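Local atomic coordinates of biotin protein ligase-like protein of unknown function (Silicibacter sp., PDB entry 3BFM), a protein that is of unknown function but resembles biotin protein ligases in its fold, and carries a small C-terminal domain related to the SH3 group. Residues Thr205-Asp210 with Leu216-Thr221; Asn172-Asp175 with Thr181-Gly184. All coordinates share one frame; numbering follows the deposited sequence.

Interaction 1 (Thr205-Asp210 with Leu216-Thr221); sequences TFLGVD and LLRDET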
# COMPACT_ATOMS: atom_id res chain seq x y z
N THR A 205 -15.27 -35.65 9.24
CA THR A 205 -15.85 -34.86 8.15
C THR A 205 -15.49 -33.38 8.31
O THR A 205 -15.63 -32.79 9.39
CB THR A 205 -17.38 -35.01 8.14
OG1 THR A 205 -17.70 -36.38 7.90
CG2 THR A 205 -18.03 -34.14 7.07
N PHE A 206 -15.03 -32.77 7.23
CA PHE A 206 -14.71 -31.37 7.26
C PHE A 206 -16.00 -30.62 7.20
O PHE A 206 -16.58 -30.40 6.13
CB PHE A 206 -13.74 -31.03 6.12
CG PHE A 206 -13.41 -29.59 5.97
CD1 PHE A 206 -13.53 -28.67 7.01
CD2 PHE A 206 -12.91 -29.14 4.74
CE1 PHE A 206 -13.22 -27.36 6.83
CE2 PHE A 206 -12.61 -27.80 4.54
CZ PHE A 206 -12.75 -26.92 5.57
N LEU A 207 -16.46 -30.20 8.37
CA LEU A 207 -17.76 -29.62 8.55
C LEU A 207 -17.82 -28.18 8.07
O LEU A 207 -18.74 -27.79 7.37
CB LEU A 207 -18.08 -29.64 10.03
CG LEU A 207 -19.53 -29.57 10.44
CD1 LEU A 207 -20.23 -30.83 9.93
CD2 LEU A 207 -19.54 -29.45 11.98
N GLY A 208 -16.85 -27.38 8.50
CA GLY A 208 -16.70 -26.01 8.00
C GLY A 208 -15.61 -25.35 8.81
O GLY A 208 -14.73 -26.06 9.36
N VAL A 209 -15.68 -24.03 8.93
CA VAL A 209 -14.69 -23.31 9.71
C VAL A 209 -15.34 -22.35 10.70
O VAL A 209 -16.46 -21.91 10.49
CB VAL A 209 -13.71 -22.52 8.80
CG1 VAL A 209 -12.99 -23.49 7.84
CG2 VAL A 209 -14.45 -21.45 8.02
N ASP A 210 -14.62 -22.05 11.78
CA ASP A 210 -15.05 -21.02 12.73
C ASP A 210 -14.64 -19.65 12.23
O ASP A 210 -14.06 -19.53 11.13
CB ASP A 210 -14.57 -21.35 14.16
CG ASP A 210 -13.14 -20.95 14.44
OD1 ASP A 210 -12.41 -20.50 13.52
OD2 ASP A 210 -12.74 -21.06 15.62
N LEU A 216 -13.38 -27.13 11.62
CA LEU A 216 -14.29 -27.95 12.39
C LEU A 216 -14.30 -29.34 11.75
O LEU A 216 -14.81 -29.52 10.65
CB LEU A 216 -15.68 -27.31 12.41
CG LEU A 216 -15.72 -25.91 13.07
CD1 LEU A 216 -16.86 -25.09 12.55
CD2 LEU A 216 -15.77 -26.08 14.57
N LEU A 217 -13.78 -30.31 12.47
CA LEU A 217 -13.62 -31.69 11.99
C LEU A 217 -14.45 -32.60 12.90
O LEU A 217 -14.13 -32.78 14.08
CB LEU A 217 -12.16 -32.09 12.00
CG LEU A 217 -11.74 -33.38 11.31
CD1 LEU A 217 -12.08 -33.33 9.84
CD2 LEU A 217 -10.24 -33.65 11.52
N ARG A 218 -15.53 -33.12 12.34
CA ARG A 218 -16.48 -33.93 13.11
C ARG A 218 -16.23 -35.42 12.92
O ARG A 218 -16.36 -35.96 11.80
CB ARG A 218 -17.90 -33.54 12.73
CG ARG A 218 -18.95 -34.14 13.66
CD ARG A 218 -20.21 -33.31 13.55
NE ARG A 218 -20.05 -32.05 14.27
CZ ARG A 218 -20.92 -31.05 14.25
NH1 ARG A 218 -22.03 -31.11 13.52
NH2 ARG A 218 -20.64 -29.96 14.94
N ASP A 219 -15.84 -36.09 13.99
CA ASP A 219 -15.74 -37.55 13.92
C ASP A 219 -17.01 -38.15 14.58
O ASP A 219 -18.03 -37.45 14.71
CB ASP A 219 -14.37 -38.09 14.43
CG ASP A 219 -14.25 -38.12 15.91
OD1 ASP A 219 -15.29 -38.12 16.62
OD2 ASP A 219 -13.08 -38.18 16.37
N GLU A 220 -16.98 -39.43 14.94
CA GLU A 220 -18.21 -40.12 15.29
C GLU A 220 -18.79 -39.57 16.59
O GLU A 220 -20.00 -39.56 16.73
CB GLU A 220 -17.98 -41.64 15.39
CG GLU A 220 -17.88 -42.34 14.02
CD GLU A 220 -17.81 -43.85 14.12
OE1 GLU A 220 -16.77 -44.33 14.65
OE2 GLU A 220 -18.79 -44.53 13.69
N THR A 221 -17.94 -39.07 17.47
CA THR A 221 -18.37 -38.68 18.83
C THR A 221 -18.08 -37.26 19.25
O THR A 221 -18.56 -36.82 20.30
CB THR A 221 -17.74 -39.62 19.89
OG1 THR A 221 -16.32 -39.44 19.89
CG2 THR A 221 -18.08 -41.08 19.60
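Leu207 and Leu216 bring their CB atoms to 4.1 Å of each other across the two strands, but their side chains then diverge. In Leu216, CG lies anti to the carbonyl carbon and beside the backbone N (chi1 -62°). The branch therefore runs along the backbone of the partner strand: Leu216 CB rests 3.4 Å from Gly208 O, and Leu216 CD1 reaches Val209 C at 3.6 Å. The end of Leu207 instead leans toward Arg218, whose chain bends at chi3 to lay the guanidinium face beneath CD2. That approach is modelled closer than carbons can sit, so its details are doubtful. The NE of Arg218 is engaged by Thr223 OG1.

On the other face, Phe206 turns its ring so that Leu216 O lies at the edge, near the ring plane, 4.0 Å from CD1. Leu217 shares this face; its CD1 bends back to 3.6 Å from Thr205 O. Around this side, Met193 and Arg197 touch Phe206, and Arg197 also meets Leu217.

The strands form an antiparallel beta hairpin, the first two strands of a three-strand meander in the DUF4444 domain. Thr205 and Arg218 make a hydrogen-bonded pair through two nearly straight bonds. Phe206 and Leu217 follow as a non-hydrogen-bonded pair. Beyond them, Leu207 N donates to Leu216 O, while Leu216 N donates to Gly208 O at 2.8 Å. Two residues thus face one, consistent with a beta bulge, and Gly208 N is buried without a partner. Farther along the strand, Val209 packs on Trp93 and Trp186, and Asp210 OD1 accepts from Gly214 N in the turn.

Interaction 2 (Asn172-Asp175 with Thr181-Gly184); sequences NRWD and TIHG
Ile182 drives its CD1 methyl into the base of Trp174, meeting CB at 3.5 Å and CA at 3.6 Å. The same methyl comes to the indole at its edge, near the ring plane, and stays 4.1 Å from CD1, so the aromatic face takes no part in the contact with Ile182. An extended Ile182 chain (chi2 163°) carries the methyl across, and Trp174 swings its ring aside with CG anti to the backbone N (chi1 173°). One residue earlier on each helix, the end of Arg173 crosses Thr181 obliquely, with NH2 4.0 Å from the CG2 methyl.

These residues join the last turn of helix 156-175 to the start of helix 179-189. The two helices follow each other through a very short link, and the CA atoms of Trp174 and Ile182 are 7.3 Å apart. Within that link region, Glu178 OE2 forms a salt bridge to Arg173 NE, which is consistent with its holding the bent arginine chain beside Thr181. Farther out, Pro57, Val59, Ala66 and Met67 touch the side chain of Trp174, while Val70 of helix 67-82 and Phe213 pack against Ile182. From helix 156-175, Asn172 and Asp175 also pack on Pro10 of the second subunit.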
# COMPACT_ATOMS: atom_id res chain seq x y z
N ASN A 172 -7.70 -5.11 1.79
CA ASN A 172 -8.33 -3.82 2.15
C ASN A 172 -9.77 -4.03 2.68
O ASN A 172 -10.17 -3.43 3.66
CB ASN A 172 -8.30 -2.80 1.00
CG ASN A 172 -6.91 -2.23 0.76
OD1 ASN A 172 -6.13 -2.09 1.69
ND2 ASN A 172 -6.60 -1.88 -0.49
N ARG A 173 -10.51 -4.95 2.09
CA ARG A 173 -11.86 -5.22 2.56
C ARG A 173 -11.87 -5.88 3.93
O ARG A 173 -12.73 -5.60 4.76
CB ARG A 173 -12.62 -6.05 1.55
CG ARG A 173 -12.84 -5.25 0.28
CD ARG A 173 -13.62 -5.98 -0.69
NE ARG A 173 -15.03 -5.98 -0.31
CZ ARG A 173 -15.94 -6.75 -0.89
NH1 ARG A 173 -15.59 -7.56 -1.89
NH2 ARG A 173 -17.20 -6.68 -0.48
N TRP A 174 -10.91 -6.77 4.16
CA TRP A 174 -10.75 -7.37 5.45
C TRP A 174 -10.50 -6.28 6.51
O TRP A 174 -11.10 -6.28 7.59
CB TRP A 174 -9.58 -8.36 5.41
CG TRP A 174 -9.22 -8.92 6.74
CD1 TRP A 174 -9.77 -10.02 7.35
CD2 TRP A 174 -8.20 -8.44 7.62
NE1 TRP A 174 -9.16 -10.24 8.54
CE2 TRP A 174 -8.18 -9.30 8.73
CE3 TRP A 174 -7.29 -7.38 7.56
CZ2 TRP A 174 -7.31 -9.12 9.80
CZ3 TRP A 174 -6.41 -7.19 8.62
CH2 TRP A 174 -6.43 -8.07 9.73
N ASP A 175 -9.62 -5.35 6.19
CA ASP A 175 -9.29 -4.24 7.09
C ASP A 175 -10.50 -3.36 7.38
O ASP A 175 -10.61 -2.79 8.47
CB ASP A 175 -8.17 -3.39 6.48
CG ASP A 175 -7.75 -2.25 7.41
OD1 ASP A 175 -7.20 -2.56 8.48
OD2 ASP A 175 -7.96 -1.06 7.06
N THR A 181 -18.03 -11.48 4.44
CA THR A 181 -18.05 -11.64 2.98
C THR A 181 -16.86 -12.51 2.52
O THR A 181 -16.99 -13.36 1.63
CB THR A 181 -17.96 -10.28 2.28
OG1 THR A 181 -19.05 -9.45 2.71
CG2 THR A 181 -17.99 -10.43 0.79
N ILE A 182 -15.71 -12.29 3.14
CA ILE A 182 -14.53 -13.09 2.86
C ILE A 182 -14.81 -14.54 3.16
O ILE A 182 -14.49 -15.41 2.34
CB ILE A 182 -13.32 -12.57 3.66
CG1 ILE A 182 -12.90 -11.23 3.04
CG2 ILE A 182 -12.16 -13.59 3.65
CD1 ILE A 182 -12.01 -10.39 3.91
N HIS A 183 -15.42 -14.80 4.31
CA HIS A 183 -15.79 -16.17 4.65
C HIS A 183 -16.63 -16.82 3.56
O HIS A 183 -16.41 -17.97 3.19
CB HIS A 183 -16.53 -16.24 5.99
CG HIS A 183 -15.63 -16.53 7.15
ND1 HIS A 183 -15.20 -17.80 7.45
CD2 HIS A 183 -15.08 -15.71 8.08
CE1 HIS A 183 -14.41 -17.75 8.52
NE2 HIS A 183 -14.34 -16.49 8.92
N GLY A 184 -17.62 -16.08 3.07
CA GLY A 184 -18.49 -16.59 2.01
C GLY A 184 -17.77 -16.88 0.73
O GLY A 184 -17.98 -17.94 0.13

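In the fold
Interaction 1 pairs two strands within the small C-terminal domain, about 22 Å from the centre of the chain, whereas interaction 2 joins consecutive helices of the ligase-like part, about 15 Å from it. Both are partly buried. Backbone hydrogen bonds carry the first contact, with side chains dividing between the two faces of the hairpin; the second has no hydrogen bond between its segments, rests mainly on side-chain packing and buries far less surface, 149 against 439 Å². Their centres lie 23 Å apart, yet they touch at His183: its CE1 packs 3.2 Å from Asp210 O and 3.7 Å from Val209 CG2. Helix 179-189 thus meets the end of the first strand of the hairpin.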